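Local atomic coordinates of putative lipoate-protein ligase A subunit 2 (Thermoplasma acidophilum DSM 1728, PDB entry 3R07), a protein that is the small second subunit of a putative two-chain lipoate-protein ligase A and belongs to the family of bacterial lipoate-protein ligase C-terminal domains. Residues K16-T22 against I33-F39; Y8-A14 against D83-R89. One frame throughout, in Å; residues are numbered along the deposited sequence. Where two conformers were deposited one is given.

Interaction 1 (K16-T22 against I33-F39)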
# COMPACT_ATOMS: atom_id res chain seq x y z
N LYS B 16 6.60 -9.14 -8.28
CA LYS B 16 6.10 -8.47 -7.08
C LYS B 16 4.56 -8.50 -6.97
O LYS B 16 3.85 -7.87 -7.76
CB LYS B 16 6.70 -7.07 -6.90
CG LYS B 16 6.60 -6.54 -5.43
CD LYS B 16 7.18 -7.54 -4.38
CE LYS B 16 6.73 -7.22 -2.94
NZ LYS B 16 7.40 -5.99 -2.38
N GLY B 17 4.05 -9.27 -6.01
CA GLY B 17 2.61 -9.33 -5.80
C GLY B 17 1.92 -10.67 -5.95
O GLY B 17 2.55 -11.70 -6.20
N LEU B 18 0.61 -10.64 -5.76
CA LEU B 18 -0.19 -11.84 -5.71
C LEU B 18 -1.52 -11.48 -6.35
O LEU B 18 -2.23 -10.63 -5.86
CB LEU B 18 -0.36 -12.29 -4.25
CG LEU B 18 -1.00 -13.66 -3.94
CD1 LEU B 18 -0.01 -14.84 -4.05
CD2 LEU B 18 -1.63 -13.68 -2.55
N ILE B 19 -1.83 -12.10 -7.48
CA ILE B 19 -3.14 -11.92 -8.12
C ILE B 19 -4.10 -13.03 -7.69
O ILE B 19 -3.79 -14.21 -7.81
CB ILE B 19 -3.02 -11.88 -9.65
CG1 ILE B 19 -1.78 -11.07 -10.06
CG2 ILE B 19 -4.32 -11.34 -10.25
CD1 ILE B 19 -1.66 -10.77 -11.53
N ARG B 20 -5.25 -12.65 -7.12
CA ARG B 20 -6.31 -13.62 -6.81
C ARG B 20 -7.41 -13.41 -7.81
O ARG B 20 -7.78 -12.26 -8.08
CB ARG B 20 -6.90 -13.43 -5.43
CG ARG B 20 -5.92 -13.25 -4.31
CD ARG B 20 -6.63 -13.35 -3.00
NE ARG B 20 -5.75 -13.10 -1.88
CZ ARG B 20 -4.95 -14.00 -1.31
NH1 ARG B 20 -4.90 -15.24 -1.77
NH2 ARG B 20 -4.20 -13.66 -0.27
N VAL B 21 -7.92 -14.50 -8.36
CA VAL B 21 -9.02 -14.43 -9.32
C VAL B 21 -10.16 -15.33 -8.87
O VAL B 21 -9.91 -16.41 -8.35
CB VAL B 21 -8.59 -14.86 -10.74
CG1 VAL B 21 -9.74 -14.71 -11.65
CG2 VAL B 21 -7.47 -14.00 -11.26
N THR B 22 -11.40 -14.89 -9.05
CA THR B 22 -12.57 -15.79 -8.96
C THR B 22 -13.40 -15.73 -10.25
O THR B 22 -13.92 -14.67 -10.62
CB THR B 22 -13.47 -15.50 -7.72
OG1 THR B 22 -12.85 -16.02 -6.55
CG2 THR B 22 -14.86 -16.20 -7.87
N ILE B 33 -16.52 -12.32 -12.98
CA ILE B 33 -15.11 -12.34 -12.62
C ILE B 33 -14.81 -11.27 -11.56
O ILE B 33 -15.41 -10.19 -11.53
CB ILE B 33 -14.16 -12.27 -13.89
CG1 ILE B 33 -12.67 -12.28 -13.49
CG2 ILE B 33 -14.53 -11.11 -14.83
CD1 ILE B 33 -11.72 -12.44 -14.63
N HIS B 34 -13.92 -11.62 -10.65
CA HIS B 34 -13.50 -10.71 -9.62
C HIS B 34 -12.00 -10.88 -9.51
O HIS B 34 -11.52 -11.99 -9.32
CB HIS B 34 -14.25 -10.98 -8.32
CG HIS B 34 -13.57 -10.43 -7.10
ND1 HIS B 34 -13.42 -9.08 -6.86
CD2 HIS B 34 -13.00 -11.07 -6.04
CE1 HIS B 34 -12.77 -8.91 -5.71
NE2 HIS B 34 -12.51 -10.10 -5.20
N ILE B 35 -11.27 -9.79 -9.72
CA ILE B 35 -9.82 -9.80 -9.58
C ILE B 35 -9.40 -8.98 -8.36
O ILE B 35 -9.89 -7.87 -8.14
CB ILE B 35 -9.12 -9.25 -10.83
CG1 ILE B 35 -9.66 -9.93 -12.09
CG2 ILE B 35 -7.63 -9.46 -10.72
CD1 ILE B 35 -9.24 -9.28 -13.40
N SER B 36 -8.51 -9.54 -7.54
CA SER B 36 -8.11 -8.85 -6.34
C SER B 36 -6.67 -9.16 -6.02
O SER B 36 -6.01 -9.86 -6.77
CB SER B 36 -9.04 -9.20 -5.17
OG SER B 36 -8.94 -10.56 -4.82
N GLY B 37 -6.18 -8.60 -4.92
CA GLY B 37 -4.87 -8.95 -4.39
C GLY B 37 -3.90 -7.81 -4.28
O GLY B 37 -4.27 -6.64 -4.26
N ASP B 38 -2.63 -8.19 -4.23
CA ASP B 38 -1.54 -7.32 -3.82
C ASP B 38 -0.78 -6.90 -5.09
O ASP B 38 0.03 -7.65 -5.65
CB ASP B 38 -0.70 -8.12 -2.82
CG ASP B 38 0.68 -7.55 -2.59
OD1 ASP B 38 1.05 -6.47 -3.13
OD2 ASP B 38 1.44 -8.23 -1.84
N PHE B 39 -1.09 -5.71 -5.56
CA PHE B 39 -0.42 -5.16 -6.71
C PHE B 39 -0.74 -3.69 -6.89
O PHE B 39 -1.57 -3.10 -6.16
CB PHE B 39 -0.76 -5.95 -7.99
CG PHE B 39 -2.25 -6.09 -8.26
CD1 PHE B 39 -2.92 -5.16 -9.05
CD2 PHE B 39 -2.97 -7.17 -7.75
CE1 PHE B 39 -4.28 -5.29 -9.29
CE2 PHE B 39 -4.32 -7.30 -8.00
CZ PHE B 39 -4.98 -6.35 -8.77
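Residues 16-22 and 33-39 belong to the antiparallel beta hairpin of strands 18-26 and 29-36; the axes of 18-22 and 33-36 pass 4.8 Å apart, with N-to-C directions 164° apart. Ile33 packs on the buried face, its CD1 lying 4.2 Å from Val21 CG1. His34 makes the first hydrogen-bonded pair within these segments, with Thr22: Thr22 N reaches His34 O at 2.9 Å and His34 N reaches Thr22 O at 3.1 Å. Ile35 sits opposite Val21 in a non-hydrogen-bonded pair, and its CG2 packs 3.8 Å from Ile19 CG2, so that Ile33, Ile35, Ile19 and Val21 give the sheet an apolar face toward helices 46-54 and 83-88. Ser36 pairs with Arg20 on the other face, where both side chains meet acidic residues of the subunit 1 chain, Arg20 forming its salt bridge with that neighbouring chain. At Gly37 the chain turns a corner; an ideal CB would clash with Leu18 O, and the backbone angles themselves call for glycine. Asp38 nevertheless keeps the pairing with Leu18, its N and O each 3.0 Å from Leu18 O and N, respectively. Phe39 then turns its ring so that CD2, at the ring edge, lies 4.0 Å from Leu18 O.

Interaction 2 (Y8-A14 against D83-R89)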
# COMPACT_ATOMS: atom_id res chain seq x y z
N TYR B 8 -14.32 -21.14 -9.96
CA TYR B 8 -13.08 -21.36 -9.24
C TYR B 8 -12.41 -20.12 -8.64
O TYR B 8 -12.82 -18.98 -8.86
CB TYR B 8 -12.11 -22.19 -10.07
CG TYR B 8 -11.64 -21.53 -11.33
CD1 TYR B 8 -10.43 -20.85 -11.36
CD2 TYR B 8 -12.38 -21.61 -12.50
CE1 TYR B 8 -9.96 -20.26 -12.51
CE2 TYR B 8 -11.92 -21.00 -13.67
CZ TYR B 8 -10.71 -20.33 -13.66
OH TYR B 8 -10.24 -19.73 -14.80
N SER B 9 -11.36 -20.40 -7.87
CA SER B 9 -10.59 -19.40 -7.18
C SER B 9 -9.15 -19.79 -7.27
O SER B 9 -8.80 -20.94 -7.03
CB SER B 9 -11.02 -19.33 -5.72
OG SER B 9 -12.21 -18.57 -5.65
N LYS B 10 -8.30 -18.82 -7.58
CA LYS B 10 -6.92 -19.09 -7.92
C LYS B 10 -6.00 -17.96 -7.41
O LYS B 10 -6.33 -16.79 -7.56
CB LYS B 10 -6.85 -19.18 -9.43
CG LYS B 10 -6.12 -20.36 -9.96
CD LYS B 10 -5.96 -20.19 -11.45
CE LYS B 10 -4.51 -20.25 -11.81
NZ LYS B 10 -4.16 -21.63 -12.14
N ASN B 11 -4.88 -18.32 -6.80
CA ASN B 11 -3.82 -17.36 -6.45
C ASN B 11 -2.70 -17.46 -7.46
O ASN B 11 -2.53 -18.49 -8.10
CB ASN B 11 -3.22 -17.66 -5.08
CG ASN B 11 -4.27 -17.86 -4.02
OD1 ASN B 11 -5.26 -17.13 -3.95
ND2 ASN B 11 -4.06 -18.86 -3.19
N TRP B 12 -1.93 -16.40 -7.60
CA TRP B 12 -0.74 -16.45 -8.44
C TRP B 12 0.34 -15.49 -7.98
O TRP B 12 0.13 -14.29 -8.01
CB TRP B 12 -1.09 -16.19 -9.91
CG TRP B 12 0.14 -16.11 -10.76
CD1 TRP B 12 0.60 -15.02 -11.45
CD2 TRP B 12 1.10 -17.16 -10.99
NE1 TRP B 12 1.78 -15.32 -12.10
CE2 TRP B 12 2.11 -16.63 -11.84
CE3 TRP B 12 1.21 -18.50 -10.57
CZ2 TRP B 12 3.22 -17.41 -12.28
CZ3 TRP B 12 2.30 -19.27 -11.00
CH2 TRP B 12 3.29 -18.71 -11.85
N LYS B 13 1.49 -16.02 -7.54
CA LYS B 13 2.67 -15.20 -7.23
C LYS B 13 3.26 -14.66 -8.51
O LYS B 13 3.59 -15.42 -9.42
CB LYS B 13 3.74 -15.99 -6.46
CG LYS B 13 3.66 -15.94 -4.91
CD LYS B 13 3.88 -14.52 -4.32
CE LYS B 13 5.32 -14.01 -4.48
NZ LYS B 13 5.39 -12.54 -4.77
N ALA B 14 3.35 -13.34 -8.60
CA ALA B 14 4.10 -12.68 -9.66
C ALA B 14 5.46 -12.29 -9.07
O ALA B 14 5.76 -12.67 -7.92
CB ALA B 14 3.34 -11.47 -10.18
N ASP B 83 1.36 -12.51 -16.36
CA ASP B 83 0.99 -12.85 -14.97
C ASP B 83 -0.53 -12.95 -14.77
O ASP B 83 -1.01 -13.80 -14.03
CB ASP B 83 1.57 -11.84 -13.98
CG ASP B 83 3.03 -12.13 -13.62
OD1 ASP B 83 3.32 -13.22 -13.08
OD2 ASP B 83 3.87 -11.23 -13.85
N PHE B 84 -1.28 -12.06 -15.42
CA PHE B 84 -2.74 -12.15 -15.45
C PHE B 84 -3.24 -13.31 -16.32
O PHE B 84 -4.41 -13.70 -16.25
CB PHE B 84 -3.35 -10.83 -15.92
CG PHE B 84 -3.24 -9.73 -14.93
CD1 PHE B 84 -4.17 -9.60 -13.90
CD2 PHE B 84 -2.21 -8.80 -15.01
CE1 PHE B 84 -4.07 -8.57 -12.97
CE2 PHE B 84 -2.11 -7.77 -14.09
CZ PHE B 84 -3.04 -7.65 -13.06
N ILE B 85 -2.34 -13.85 -17.15
CA ILE B 85 -2.60 -15.06 -17.92
C ILE B 85 -2.51 -16.29 -17.01
O ILE B 85 -3.45 -17.07 -16.96
CB ILE B 85 -1.66 -15.14 -19.16
CG1 ILE B 85 -2.30 -14.36 -20.32
CG2 ILE B 85 -1.34 -16.59 -19.58
CD1 ILE B 85 -1.36 -13.39 -21.00
N GLN B 86 -1.41 -16.44 -16.28
CA GLN B 86 -1.29 -17.54 -15.32
C GLN B 86 -2.39 -17.50 -14.25
O GLN B 86 -2.94 -18.55 -13.89
CB GLN B 86 0.10 -17.58 -14.66
CG GLN B 86 1.27 -18.01 -15.57
CD GLN B 86 0.92 -19.14 -16.53
OE1 GLN B 86 0.93 -18.96 -17.75
NE2 GLN B 86 0.59 -20.31 -15.99
N ALA B 87 -2.73 -16.31 -13.78
CA ALA B 87 -3.76 -16.11 -12.75
C ALA B 87 -5.14 -16.58 -13.21
O ALA B 87 -5.85 -17.26 -12.48
CB ALA B 87 -3.82 -14.64 -12.36
N LEU B 88 -5.47 -16.20 -14.43
CA LEU B 88 -6.76 -16.41 -15.04
C LEU B 88 -6.93 -17.75 -15.76
O LEU B 88 -8.00 -18.01 -16.31
CB LEU B 88 -6.95 -15.30 -16.06
CG LEU B 88 -8.26 -14.55 -16.19
CD1 LEU B 88 -8.76 -14.15 -14.83
CD2 LEU B 88 -7.96 -13.32 -17.00
N ARG B 89 -5.88 -18.58 -15.79
CA ARG B 89 -5.91 -19.85 -16.54
C ARG B 89 -6.24 -21.02 -15.66
O ARG B 89 -5.59 -21.23 -14.63
CB ARG B 89 -4.59 -20.15 -17.25
CG ARG B 89 -4.56 -19.68 -18.70
CD ARG B 89 -5.50 -20.49 -19.62
NE ARG B 89 -6.05 -19.64 -20.68
CZ ARG B 89 -5.39 -19.25 -21.78
NH1 ARG B 89 -4.13 -19.64 -22.00
NH2 ARG B 89 -6.00 -18.46 -22.67
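Two side chains of strand 5-13 make the firmest polar links to the segment 83-89. Trp12 NE1 donates to Asp83 OD1 at 2.8 Å, in the first turn of the helix, while Lys10 NZ donates to Arg89 O at 2.9 Å. Asp83 is held a second time, its OD2 accepting from the backbone N of Glu80. A weak hydrogen bond of 3.2 Å runs from Tyr8 OH to Leu88 O. Between these polar ends the indole lies on the helix: Gln86 CB sits over the five-membered ring of Trp12 in a CH-pi contact, 3.7 Å from its centroid, and Trp12 CB packs 4.0 Å from Ala87 CB. The small Ala87 permits the close approach of strand and helix, with CA atoms of Trp12 and Ala87 5.3 Å apart. This is strand-on-helix packing in which lysine, and weakly tyrosine, donate to the backbone carbonyls of Arg89 and Leu88, while tryptophan holds the first residue of the helix through its carboxylate.

In the fold
From the N terminus, strand 5-13 comes first and supplies residues 8-14; its partner helix 83-88 arrives only near the end of the chain, so interaction 2 closes a loop of 68 intervening residues. Interaction 1 is nested within it and closes the short hairpin of strands 18-26 and 29-36. Strand 18-26 is central in the three-stranded antiparallel sheet and joins the two contacts: Val21 N lies 2.9 Å from Lys10 O, probably hydrogen-bonded. Beneath the sheet, Leu88 CD1 lies 3.4 Å from both Val21 CG1 and Ile33 CD1. The C-terminal helix thus packs under all three strands, while subunit 1 touches interaction 1 but not interaction 2.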